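CurF (Lyngbya majuscula, PDB 5DP2) probably catalyses NADPH-dependent closure of a cyclopropane ring during curacin A biosynthesis, as an enoyl reductase-type domain of a polyketide synthase. Local coordinates at residues D228-S233 / P241-I246; V162-A167 / A174-A179; H151-V156 / K275-D280. All coordinates share one frame; numbering follows the deposited sequence. Where two conformers were deposited one is given.

Contact 1 of 3, residues D228-S233 / P241-I246; sequences DVIFNS and PKNIDI. With NAP (NADP nicotinamide-adenine-dinucleotide phosphate), chain B.
Ile-230 of strand 227-232 carries the apolar part of this contact, reaching across to helix 239-245. Its CG1 lies anti to the carbonyl carbon (chi1 -63°), and the chain beyond is extended, which drives methyl CD1 against the last helical turn. There CD1 comes within 3.2 Å of Asn-243 O, a tight approach to a carbonyl that is already engaged, since it accepts the backbone bond from Ile-246 N at 3.1 Å. CD1 also meets CG1 of Ile-246 at 4.1 Å, while CG2 of Ile-230 rests 3.8 Å from Asn-243 OD1.

The polar part is contact without bonding. Asn-243 ND2 stops 3.8 Å from Asn-232 CG, with the two amide planes turned 55° apart. Each amide is held by other partners: Asn-232 ND2 bonds Glu-255 OE1 and Leu-234 O, and Asn-243 OD1 bonds His-165 NE2.

Beyond the strand's end, Ser-233 CB packs on the NADP ribose, 3.6 Å from C4D, as befits a Rossmann strand ending at the cofactor. Because an amide oxygen can only accept, Asn-243 probably keeps a proton on His-165 NE2. The two buried amides, though adjacent, are thus satisfied by separate partners and do not bond each other.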
# COMPACT_ATOMS: atom_id res chain seq x y z
N ASP A 228 -0.84 -19.66 11.88
CA ASP A 228 -1.94 -18.99 12.59
C ASP A 228 -2.59 -17.84 11.80
O ASP A 228 -3.78 -17.59 11.97
CB ASP A 228 -1.47 -18.48 13.95
CG ASP A 228 -0.91 -19.61 14.81
OD1 ASP A 228 -1.67 -20.54 15.10
OD2 ASP A 228 0.30 -19.55 15.13
N VAL A 229 -1.78 -17.16 10.99
CA VAL A 229 -2.23 -16.00 10.23
C VAL A 229 -1.58 -16.10 8.86
O VAL A 229 -0.38 -16.39 8.75
CB VAL A 229 -1.83 -14.67 10.92
CG1 VAL A 229 -2.28 -13.46 10.11
CG2 VAL A 229 -2.38 -14.59 12.34
N ILE A 230 -2.37 -15.77 7.82
CA ILE A 230 -1.84 -15.59 6.47
C ILE A 230 -2.17 -14.16 6.03
O ILE A 230 -3.32 -13.72 6.17
CB ILE A 230 -2.42 -16.62 5.48
CG1 ILE A 230 -2.00 -18.03 5.88
CG2 ILE A 230 -1.97 -16.29 4.06
CD1 ILE A 230 -2.64 -19.14 5.06
N PHE A 231 -1.17 -13.47 5.50
CA PHE A 231 -1.32 -12.14 4.90
C PHE A 231 -1.08 -12.32 3.41
O PHE A 231 0.07 -12.48 2.97
CB PHE A 231 -0.32 -11.17 5.54
CG PHE A 231 -0.46 -9.74 5.07
CD1 PHE A 231 -1.33 -8.88 5.71
CD2 PHE A 231 0.29 -9.24 4.03
CE1 PHE A 231 -1.47 -7.56 5.30
CE2 PHE A 231 0.16 -7.92 3.64
CZ PHE A 231 -0.72 -7.08 4.27
N ASN A 232 -2.18 -12.35 2.64
CA ASN A 232 -2.11 -12.74 1.24
C ASN A 232 -2.57 -11.63 0.30
O ASN A 232 -3.48 -10.87 0.62
CB ASN A 232 -3.01 -13.95 0.98
CG ASN A 232 -2.78 -14.54 -0.41
OD1 ASN A 232 -1.62 -14.65 -0.85
ND2 ASN A 232 -3.86 -14.90 -1.11
N SER A 233 -1.97 -11.61 -0.89
CA SER A 233 -2.44 -10.83 -2.03
C SER A 233 -2.50 -11.65 -3.33
O SER A 233 -2.85 -11.09 -4.37
CB SER A 233 -1.56 -9.62 -2.24
OG SER A 233 -0.25 -9.97 -2.59
N PRO A 241 -7.36 -21.67 -2.22
CA PRO A 241 -7.61 -22.90 -1.48
C PRO A 241 -6.35 -23.50 -0.85
O PRO A 241 -6.42 -24.08 0.24
CB PRO A 241 -8.25 -23.84 -2.52
CG PRO A 241 -7.85 -23.26 -3.85
CD PRO A 241 -7.83 -21.77 -3.62
N LYS A 242 -5.19 -23.37 -1.51
CA LYS A 242 -3.94 -23.86 -0.94
C LYS A 242 -3.58 -23.15 0.35
O LYS A 242 -3.09 -23.77 1.31
CB LYS A 242 -2.80 -23.74 -1.97
CG LYS A 242 -2.86 -24.74 -3.10
CD LYS A 242 -2.17 -26.05 -2.75
CE LYS A 242 -2.48 -27.12 -3.78
NZ LYS A 242 -2.60 -26.55 -5.15
N ASN A 243 -3.82 -21.83 0.39
CA ASN A 243 -3.62 -21.07 1.62
C ASN A 243 -4.61 -21.47 2.70
O ASN A 243 -4.24 -21.66 3.88
CB ASN A 243 -3.75 -19.57 1.33
CG ASN A 243 -2.42 -18.98 0.86
OD1 ASN A 243 -1.42 -19.10 1.56
ND2 ASN A 243 -2.44 -18.29 -0.22
N ILE A 244 -5.90 -21.60 2.35
CA ILE A 244 -6.88 -21.99 3.36
C ILE A 244 -6.44 -23.31 4.01
O ILE A 244 -6.56 -23.50 5.24
CB ILE A 244 -8.29 -22.06 2.75
CG1 ILE A 244 -8.77 -20.66 2.36
CG2 ILE A 244 -9.27 -22.72 3.72
CD1 ILE A 244 -10.00 -20.65 1.46
N ASP A 245 -5.96 -24.26 3.19
CA ASP A 245 -5.63 -25.57 3.69
C ASP A 245 -4.46 -25.62 4.66
O ASP A 245 -4.36 -26.59 5.41
CB ASP A 245 -5.42 -26.52 2.55
CG ASP A 245 -6.74 -26.84 1.79
OD1 ASP A 245 -7.84 -26.50 2.31
OD2 ASP A 245 -6.65 -27.51 0.77
N ILE A 246 -3.59 -24.60 4.66
CA ILE A 246 -2.45 -24.58 5.58
C ILE A 246 -2.69 -23.68 6.79
O ILE A 246 -1.76 -23.48 7.59
CB ILE A 246 -1.13 -24.25 4.88
CG1 ILE A 246 -1.14 -22.88 4.25
CG2 ILE A 246 -0.76 -25.39 3.94
CD1 ILE A 246 0.18 -22.45 3.69
PA NAP B . 3.95 -4.98 -4.46
O1A NAP B . 5.15 -4.11 -4.27
O2A NAP B . 3.65 -6.02 -3.45
O5B NAP B . 4.07 -5.61 -5.92
C5B NAP B . 3.27 -6.75 -6.30
C4B NAP B . 3.78 -8.04 -5.71
O4B NAP B . 3.05 -9.10 -6.28
C3B NAP B . 5.24 -8.30 -5.93
O3B NAP B . 5.89 -8.31 -4.66
C2B NAP B . 5.31 -9.68 -6.62
O2B NAP B . 6.21 -10.62 -6.11
C1B NAP B . 3.93 -10.25 -6.38
N9A NAP B . 3.40 -11.05 -7.47
C8A NAP B . 2.74 -10.60 -8.59
N7A NAP B . 2.39 -11.63 -9.39
C5A NAP B . 2.83 -12.75 -8.78
C6A NAP B . 2.79 -14.14 -9.08
N6A NAP B . 2.19 -14.57 -10.22
N1A NAP B . 3.33 -14.99 -8.22
C2A NAP B . 3.91 -14.53 -7.11
N3A NAP B . 4.01 -13.26 -6.72
C4A NAP B . 3.49 -12.38 -7.56
O3 NAP B . 2.64 -4.06 -4.64
PN NAP B . 1.77 -3.29 -3.53
O1N NAP B . 1.37 -1.99 -4.11
O2N NAP B . 2.48 -3.31 -2.20
O5D NAP B . 0.49 -4.19 -3.48
C5D NAP B . 0.60 -5.54 -2.96
C4D NAP B . -0.66 -6.35 -3.36
O4D NAP B . -1.68 -6.02 -2.47
C3D NAP B . -1.21 -6.03 -4.76
O3D NAP B . -1.87 -7.21 -5.24
C2D NAP B . -2.17 -4.90 -4.49
O2D NAP B . -3.18 -4.85 -5.51
C1D NAP B . -2.72 -5.28 -3.14
N1N NAP B . -3.09 -4.22 -2.17
C2N NAP B . -4.33 -4.23 -1.63
C3N NAP B . -4.74 -3.28 -0.70
C7N NAP B . -6.12 -3.33 -0.13
O7N NAP B . -6.45 -2.36 0.51
N7N NAP B . -6.88 -4.44 -0.34
C4N NAP B . -3.84 -2.28 -0.31
C5N NAP B . -2.57 -2.29 -0.88
C6N NAP B . -2.21 -3.28 -1.81
P2B NAP B . 7.79 -10.57 -6.35
O1X NAP B . 8.31 -9.36 -5.58
O2X NAP B . 8.25 -11.88 -5.78
O3X NAP B . 8.01 -10.43 -7.84

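Contact 2 of 3, residues V162-A167 / A174-A179; sequences VLIHAA and AAVQLA. With NAP (NADP nicotinamide-adenine-dinucleotide phosphate), chain B.
The carbonyl oxygen Ala-175 O accepts the helical bond from Ala-179 N at 2.8 Å and, across the contact, lies 3.6 Å from methyl CD1 of Ile-164. No hydrogen bond joins the two segments; Ile-164, which projects from strand 161-164 onto helix 170-181, makes most of the contact. Its CD1 reaches the helix surface between three side chains. It touches CG2 of Val-176 at 3.9 Å, CB of Ala-175 at 4.0 Å and CB of Ala-179 at 4.1 Å. The second branch, CG2, turned away from the backbone N (chi1 of CG1 -59°), rests on CB of Ala-175 as well, so that this single methyl meets both arms of the isoleucine.

On one side of Ile-164, Ala-167 CB meets CG2 of Val-176 at 4.1 Å. On the other, Val-162 CG1 makes a looser approach to Ala-179 CB, 4.5 Å away. The strand and helix run nearly antiparallel, their axes 162° apart and 9.4 Å at closest approach.

This is the first half of a beta-alpha-beta unit, continued by strand 185-190, with the glycine-rich turn of a Rossmann fold between strand and helix. In the chain just past the strand, Ala-166 has left-handed backbone angles, and its CB packs beside the NADP ribose; Ser-168 hydrogen-bonds the cofactor. Small alanines on the helix let a branched strand residue come close. The side chains that meet are all aliphatic, and the cofactor contacts of segment 162-167 lie in the turn beyond the strand.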
# COMPACT_ATOMS: atom_id res chain seq x y z
N VAL A 162 3.13 -16.56 11.27
CA VAL A 162 2.50 -15.66 10.30
C VAL A 162 3.16 -15.85 8.95
O VAL A 162 4.36 -15.64 8.80
CB VAL A 162 2.63 -14.18 10.75
CG1 VAL A 162 1.99 -13.25 9.75
CG2 VAL A 162 2.02 -13.99 12.14
N LEU A 163 2.36 -16.25 7.94
CA LEU A 163 2.84 -16.41 6.56
C LEU A 163 2.51 -15.14 5.76
O LEU A 163 1.34 -14.74 5.69
CB LEU A 163 2.15 -17.63 5.95
CG LEU A 163 2.43 -17.94 4.48
CD1 LEU A 163 3.88 -18.27 4.23
CD2 LEU A 163 1.55 -19.10 4.05
N ILE A 164 3.55 -14.54 5.20
CA ILE A 164 3.44 -13.29 4.45
C ILE A 164 3.86 -13.59 3.01
O ILE A 164 5.03 -13.85 2.74
CB ILE A 164 4.30 -12.17 5.05
CG1 ILE A 164 3.85 -11.92 6.49
CG2 ILE A 164 4.21 -10.91 4.20
CD1 ILE A 164 4.72 -11.03 7.28
N HIS A 165 2.89 -13.51 2.09
CA HIS A 165 3.18 -13.71 0.67
C HIS A 165 3.70 -12.45 0.03
O HIS A 165 3.41 -11.33 0.44
CB HIS A 165 1.94 -14.23 -0.05
CG HIS A 165 1.64 -15.64 0.28
ND1 HIS A 165 2.50 -16.65 -0.06
CD2 HIS A 165 0.57 -16.19 0.90
CE1 HIS A 165 1.97 -17.78 0.35
NE2 HIS A 165 0.80 -17.54 0.94
N ALA A 166 4.48 -12.62 -1.05
CA ALA A 166 5.01 -11.48 -1.79
C ALA A 166 5.70 -10.52 -0.81
O ALA A 166 5.53 -9.29 -0.84
CB ALA A 166 3.95 -10.77 -2.61
N ALA A 167 6.55 -11.10 0.03
CA ALA A 167 7.18 -10.39 1.13
C ALA A 167 8.24 -9.38 0.69
O ALA A 167 8.69 -8.58 1.51
CB ALA A 167 7.73 -11.39 2.15
N ALA A 174 6.23 -4.13 4.63
CA ALA A 174 5.62 -3.51 5.82
C ALA A 174 5.09 -4.57 6.77
O ALA A 174 5.26 -4.48 8.00
CB ALA A 174 4.52 -2.54 5.42
N ALA A 175 4.44 -5.59 6.22
CA ALA A 175 3.91 -6.68 7.03
C ALA A 175 5.02 -7.44 7.75
O ALA A 175 4.83 -7.82 8.91
CB ALA A 175 3.07 -7.61 6.17
N VAL A 176 6.16 -7.67 7.10
CA VAL A 176 7.27 -8.33 7.80
C VAL A 176 7.71 -7.49 8.99
O VAL A 176 7.89 -8.01 10.10
CB VAL A 176 8.46 -8.64 6.85
CG1 VAL A 176 9.66 -9.12 7.65
CG2 VAL A 176 8.07 -9.68 5.81
N GLN A 177 7.92 -6.20 8.78
CA GLN A 177 8.36 -5.35 9.88
C GLN A 177 7.36 -5.39 11.02
O GLN A 177 7.73 -5.50 12.20
CB GLN A 177 8.54 -3.89 9.45
CG GLN A 177 9.78 -3.61 8.63
CD GLN A 177 10.07 -2.12 8.60
OE1 GLN A 177 9.99 -1.45 9.64
NE2 GLN A 177 10.43 -1.60 7.45
N LEU A 178 6.07 -5.26 10.72
CA LEU A 178 5.05 -5.25 11.76
C LEU A 178 4.92 -6.60 12.46
O LEU A 178 4.82 -6.66 13.69
CB LEU A 178 3.70 -4.81 11.17
CG LEU A 178 3.58 -3.32 10.98
CD1 LEU A 178 2.45 -3.01 10.01
CD2 LEU A 178 3.33 -2.63 12.31
N ALA A 179 4.92 -7.69 11.69
CA ALA A 179 4.81 -8.99 12.31
C ALA A 179 5.97 -9.23 13.29
O ALA A 179 5.76 -9.79 14.37
CB ALA A 179 4.76 -10.08 11.25
PA NAP B . 3.95 -4.98 -4.46
O1A NAP B . 5.15 -4.11 -4.27
O2A NAP B . 3.65 -6.02 -3.45
O5B NAP B . 4.07 -5.61 -5.92
C5B NAP B . 3.27 -6.75 -6.30
C4B NAP B . 3.78 -8.04 -5.71
O4B NAP B . 3.05 -9.10 -6.28
C3B NAP B . 5.24 -8.30 -5.93
O3B NAP B . 5.89 -8.31 -4.66
C2B NAP B . 5.31 -9.68 -6.62
O2B NAP B . 6.21 -10.62 -6.11
C1B NAP B . 3.93 -10.25 -6.38
N9A NAP B . 3.40 -11.05 -7.47
C8A NAP B . 2.74 -10.60 -8.59
N7A NAP B . 2.39 -11.63 -9.39
C5A NAP B . 2.83 -12.75 -8.78
C6A NAP B . 2.79 -14.14 -9.08
N6A NAP B . 2.19 -14.57 -10.22
N1A NAP B . 3.33 -14.99 -8.22
C2A NAP B . 3.91 -14.53 -7.11
N3A NAP B . 4.01 -13.26 -6.72
C4A NAP B . 3.49 -12.38 -7.56
O3 NAP B . 2.64 -4.06 -4.64
PN NAP B . 1.77 -3.29 -3.53
O1N NAP B . 1.37 -1.99 -4.11
O2N NAP B . 2.48 -3.31 -2.20
O5D NAP B . 0.49 -4.19 -3.48
C5D NAP B . 0.60 -5.54 -2.96
C4D NAP B . -0.66 -6.35 -3.36
O4D NAP B . -1.68 -6.02 -2.47
C3D NAP B . -1.21 -6.03 -4.76
O3D NAP B . -1.87 -7.21 -5.24
C2D NAP B . -2.17 -4.90 -4.49
O2D NAP B . -3.18 -4.85 -5.51
C1D NAP B . -2.72 -5.28 -3.14
N1N NAP B . -3.09 -4.22 -2.17
C2N NAP B . -4.33 -4.23 -1.63
C3N NAP B . -4.74 -3.28 -0.70
C7N NAP B . -6.12 -3.33 -0.13
O7N NAP B . -6.45 -2.36 0.51
N7N NAP B . -6.88 -4.44 -0.34
C4N NAP B . -3.84 -2.28 -0.31
C5N NAP B . -2.57 -2.29 -0.88
C6N NAP B . -2.21 -3.28 -1.81
P2B NAP B . 7.79 -10.57 -6.35
O1X NAP B . 8.31 -9.36 -5.58
O2X NAP B . 8.25 -11.88 -5.78
O3X NAP B . 8.01 -10.43 -7.84

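Contact 3 of 3, residues H151-V156 / K275-D280; sequences HNLAKV and KYFPFD. With NAP (NADP nicotinamide-adenine-dinucleotide phosphate), chain B.
Leu-153, near the end of helix 140-153, presses on two phenylalanines of segment 275-280, and here the packing is tight. Its CB stands over one face of the Phe-277 ring in a CH-pi contact, 4.0 Å from the centroid and 20° off the normal, displaced toward the rim. The backbone joins in: Leu-153 O lies 3.5 Å from CZ of the same ring. From there the leucine side chain, fully extended at chi2 (-179°), runs past Phe-277 to Phe-279, where CD1 of Leu-153 meets ring atom CD1 of Phe-279 at 3.6 Å, approaching obliquely. Phe-279 is buried, its ring also set edge-to-face with Tyr-148.

One flank is looser. Ala-154 CA comes no nearer than 4.3 Å to CE2 of Phe-277, a partly exposed residue. The solvent side follows at Lys-155, where the chain takes a positive phi and an exposed side chain stays clear of segment 275-280.

At the inner end the chain reaches the cofactor. Phe-279 O accepts a hydrogen bond of 2.8 Å from carboxamide N7N of NADP, and Asp-280, N-cap of helix 281-287, forms a salt bridge with Arg-51. Leu-153 and Tyr-148 thus pack the ring of Phe-279 while its backbone carbonyl binds the carboxamide, consistent with the loop just past this edge strand helping to place the nicotinamide.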
# COMPACT_ATOMS: atom_id res chain seq x y z
N HIS A 151 -2.89 -6.11 12.92
CA HIS A 151 -3.22 -5.66 14.26
C HIS A 151 -4.73 -5.60 14.47
O HIS A 151 -5.28 -6.29 15.31
CB HIS A 151 -2.55 -4.33 14.58
CG HIS A 151 -2.91 -3.76 15.91
ND1 HIS A 151 -3.96 -2.89 16.08
CD2 HIS A 151 -2.35 -3.90 17.13
CE1 HIS A 151 -4.06 -2.54 17.35
NE2 HIS A 151 -3.08 -3.14 18.01
N ASN A 152 -5.44 -4.76 13.70
CA ASN A 152 -6.85 -4.53 14.00
C ASN A 152 -7.70 -5.78 13.75
O ASN A 152 -8.60 -6.08 14.52
CB ASN A 152 -7.42 -3.36 13.21
CG ASN A 152 -6.89 -2.02 13.65
OD1 ASN A 152 -5.71 -1.85 13.84
ND2 ASN A 152 -7.76 -1.02 13.68
N LEU A 153 -7.46 -6.45 12.62
CA LEU A 153 -8.30 -7.56 12.21
C LEU A 153 -7.82 -8.89 12.76
O LEU A 153 -8.53 -9.53 13.54
CB LEU A 153 -8.47 -7.60 10.68
CG LEU A 153 -9.14 -6.34 10.06
CD1 LEU A 153 -9.26 -6.52 8.57
CD2 LEU A 153 -10.47 -6.02 10.72
N ALA A 154 -6.61 -9.29 12.39
CA ALA A 154 -6.10 -10.59 12.83
C ALA A 154 -5.62 -10.63 14.27
O ALA A 154 -5.52 -11.72 14.83
CB ALA A 154 -5.02 -11.07 11.91
N LYS A 155 -5.23 -9.49 14.83
CA LYS A 155 -4.78 -9.41 16.23
C LYS A 155 -3.60 -10.36 16.48
O LYS A 155 -3.61 -11.16 17.41
CB LYS A 155 -5.95 -9.63 17.19
CG LYS A 155 -7.08 -8.62 16.98
CD LYS A 155 -8.24 -8.83 17.91
CE LYS A 155 -9.39 -7.88 17.61
NZ LYS A 155 -10.55 -8.17 18.48
N VAL A 156 -2.54 -10.22 15.70
CA VAL A 156 -1.33 -11.05 15.84
C VAL A 156 -0.76 -10.92 17.27
O VAL A 156 -0.60 -9.80 17.77
CB VAL A 156 -0.25 -10.62 14.82
CG1 VAL A 156 1.10 -11.29 15.11
CG2 VAL A 156 -0.67 -10.97 13.41
N LYS A 275 -11.15 -17.61 10.39
CA LYS A 275 -11.64 -16.25 10.41
C LYS A 275 -11.11 -15.55 9.15
O LYS A 275 -9.91 -15.45 8.96
CB LYS A 275 -11.18 -15.58 11.71
CG LYS A 275 -11.44 -16.42 12.98
CD LYS A 275 -12.92 -16.76 13.15
CE LYS A 275 -13.29 -17.45 14.47
NZ LYS A 275 -12.85 -18.87 14.55
N TYR A 276 -12.01 -15.06 8.32
CA TYR A 276 -11.67 -14.51 7.00
C TYR A 276 -11.82 -12.99 7.01
O TYR A 276 -12.89 -12.47 7.38
CB TYR A 276 -12.59 -15.14 5.96
CG TYR A 276 -12.41 -14.66 4.53
CD1 TYR A 276 -11.16 -14.50 3.96
CD2 TYR A 276 -13.52 -14.37 3.76
CE1 TYR A 276 -11.03 -14.11 2.64
CE2 TYR A 276 -13.41 -13.97 2.44
CZ TYR A 276 -12.16 -13.85 1.88
OH TYR A 276 -11.99 -13.47 0.56
N PHE A 277 -10.76 -12.30 6.59
CA PHE A 277 -10.65 -10.86 6.64
C PHE A 277 -10.22 -10.27 5.28
O PHE A 277 -9.09 -9.84 5.10
CB PHE A 277 -9.67 -10.41 7.72
CG PHE A 277 -10.09 -10.79 9.10
CD1 PHE A 277 -11.17 -10.17 9.69
CD2 PHE A 277 -9.38 -11.75 9.83
CE1 PHE A 277 -11.55 -10.48 10.99
CE2 PHE A 277 -9.74 -12.06 11.13
CZ PHE A 277 -10.84 -11.46 11.69
N PRO A 278 -11.17 -10.21 4.31
CA PRO A 278 -10.92 -9.45 3.10
C PRO A 278 -11.20 -7.97 3.36
O PRO A 278 -12.17 -7.63 4.07
CB PRO A 278 -11.97 -10.02 2.13
CG PRO A 278 -13.14 -10.37 3.00
CD PRO A 278 -12.50 -10.82 4.32
N PHE A 279 -10.41 -7.07 2.77
CA PHE A 279 -10.72 -5.66 2.91
C PHE A 279 -10.06 -4.88 1.80
O PHE A 279 -9.12 -5.35 1.15
CB PHE A 279 -10.31 -5.08 4.29
CG PHE A 279 -8.82 -5.13 4.58
CD1 PHE A 279 -8.25 -6.24 5.16
CD2 PHE A 279 -8.00 -4.06 4.31
CE1 PHE A 279 -6.89 -6.26 5.47
CE2 PHE A 279 -6.64 -4.10 4.58
CZ PHE A 279 -6.09 -5.20 5.18
N ASP A 280 -10.54 -3.64 1.60
CA ASP A 280 -10.00 -2.70 0.63
C ASP A 280 -9.82 -1.36 1.33
O ASP A 280 -10.80 -0.72 1.74
CB ASP A 280 -10.91 -2.60 -0.61
CG ASP A 280 -10.29 -1.72 -1.70
OD1 ASP A 280 -9.59 -0.77 -1.36
OD2 ASP A 280 -10.52 -1.98 -2.91
PA NAP B . 3.95 -4.98 -4.46
O1A NAP B . 5.15 -4.11 -4.27
O2A NAP B . 3.65 -6.02 -3.45
O5B NAP B . 4.07 -5.61 -5.92
C5B NAP B . 3.27 -6.75 -6.30
C4B NAP B . 3.78 -8.04 -5.71
O4B NAP B . 3.05 -9.10 -6.28
C3B NAP B . 5.24 -8.30 -5.93
O3B NAP B . 5.89 -8.31 -4.66
C2B NAP B . 5.31 -9.68 -6.62
O2B NAP B . 6.21 -10.62 -6.11
C1B NAP B . 3.93 -10.25 -6.38
N9A NAP B . 3.40 -11.05 -7.47
C8A NAP B . 2.74 -10.60 -8.59
N7A NAP B . 2.39 -11.63 -9.39
C5A NAP B . 2.83 -12.75 -8.78
C6A NAP B . 2.79 -14.14 -9.08
N6A NAP B . 2.19 -14.57 -10.22
N1A NAP B . 3.33 -14.99 -8.22
C2A NAP B . 3.91 -14.53 -7.11
N3A NAP B . 4.01 -13.26 -6.72
C4A NAP B . 3.49 -12.38 -7.56
O3 NAP B . 2.64 -4.06 -4.64
PN NAP B . 1.77 -3.29 -3.53
O1N NAP B . 1.37 -1.99 -4.11
O2N NAP B . 2.48 -3.31 -2.20
O5D NAP B . 0.49 -4.19 -3.48
C5D NAP B . 0.60 -5.54 -2.96
C4D NAP B . -0.66 -6.35 -3.36
O4D NAP B . -1.68 -6.02 -2.47
C3D NAP B . -1.21 -6.03 -4.76
O3D NAP B . -1.87 -7.21 -5.24
C2D NAP B . -2.17 -4.90 -4.49
O2D NAP B . -3.18 -4.85 -5.51
C1D NAP B . -2.72 -5.28 -3.14
N1N NAP B . -3.09 -4.22 -2.17
C2N NAP B . -4.33 -4.23 -1.63
C3N NAP B . -4.74 -3.28 -0.70
C7N NAP B . -6.12 -3.33 -0.13
O7N NAP B . -6.45 -2.36 0.51
N7N NAP B . -6.88 -4.44 -0.34
C4N NAP B . -3.84 -2.28 -0.31
C5N NAP B . -2.57 -2.29 -0.88
C6N NAP B . -2.21 -3.28 -1.81
P2B NAP B . 7.79 -10.57 -6.35
O1X NAP B . 8.31 -9.36 -5.58
O2X NAP B . 8.25 -11.88 -5.78
O3X NAP B . 8.01 -10.43 -7.84

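All three contacts lean on the same parallel sheet, from different places. Contact 1 packs helix 239-245 on one face, while contacts 2 and 3 set helices 170-181 and 140-153 on the other. Contacts 1 and 2 sit on neighbouring strands, are wholly buried, and are joined by the backbone bond Phe-231 N to Leu-163 O; contact 3 uses an outermost strand and is partly open. Val-229 CG1 packs against Ala-154 CB, joining contacts 1 and 3. Chemistry follows position: amides mingle with methyls in contact 1, contact 2 is aliphatic, and contact 3 sets an aliphatic side chain against aromatic rings. Each reaches NADP at a different part: nicotinamide ribose, adenosine ribose and carboxamide respectively.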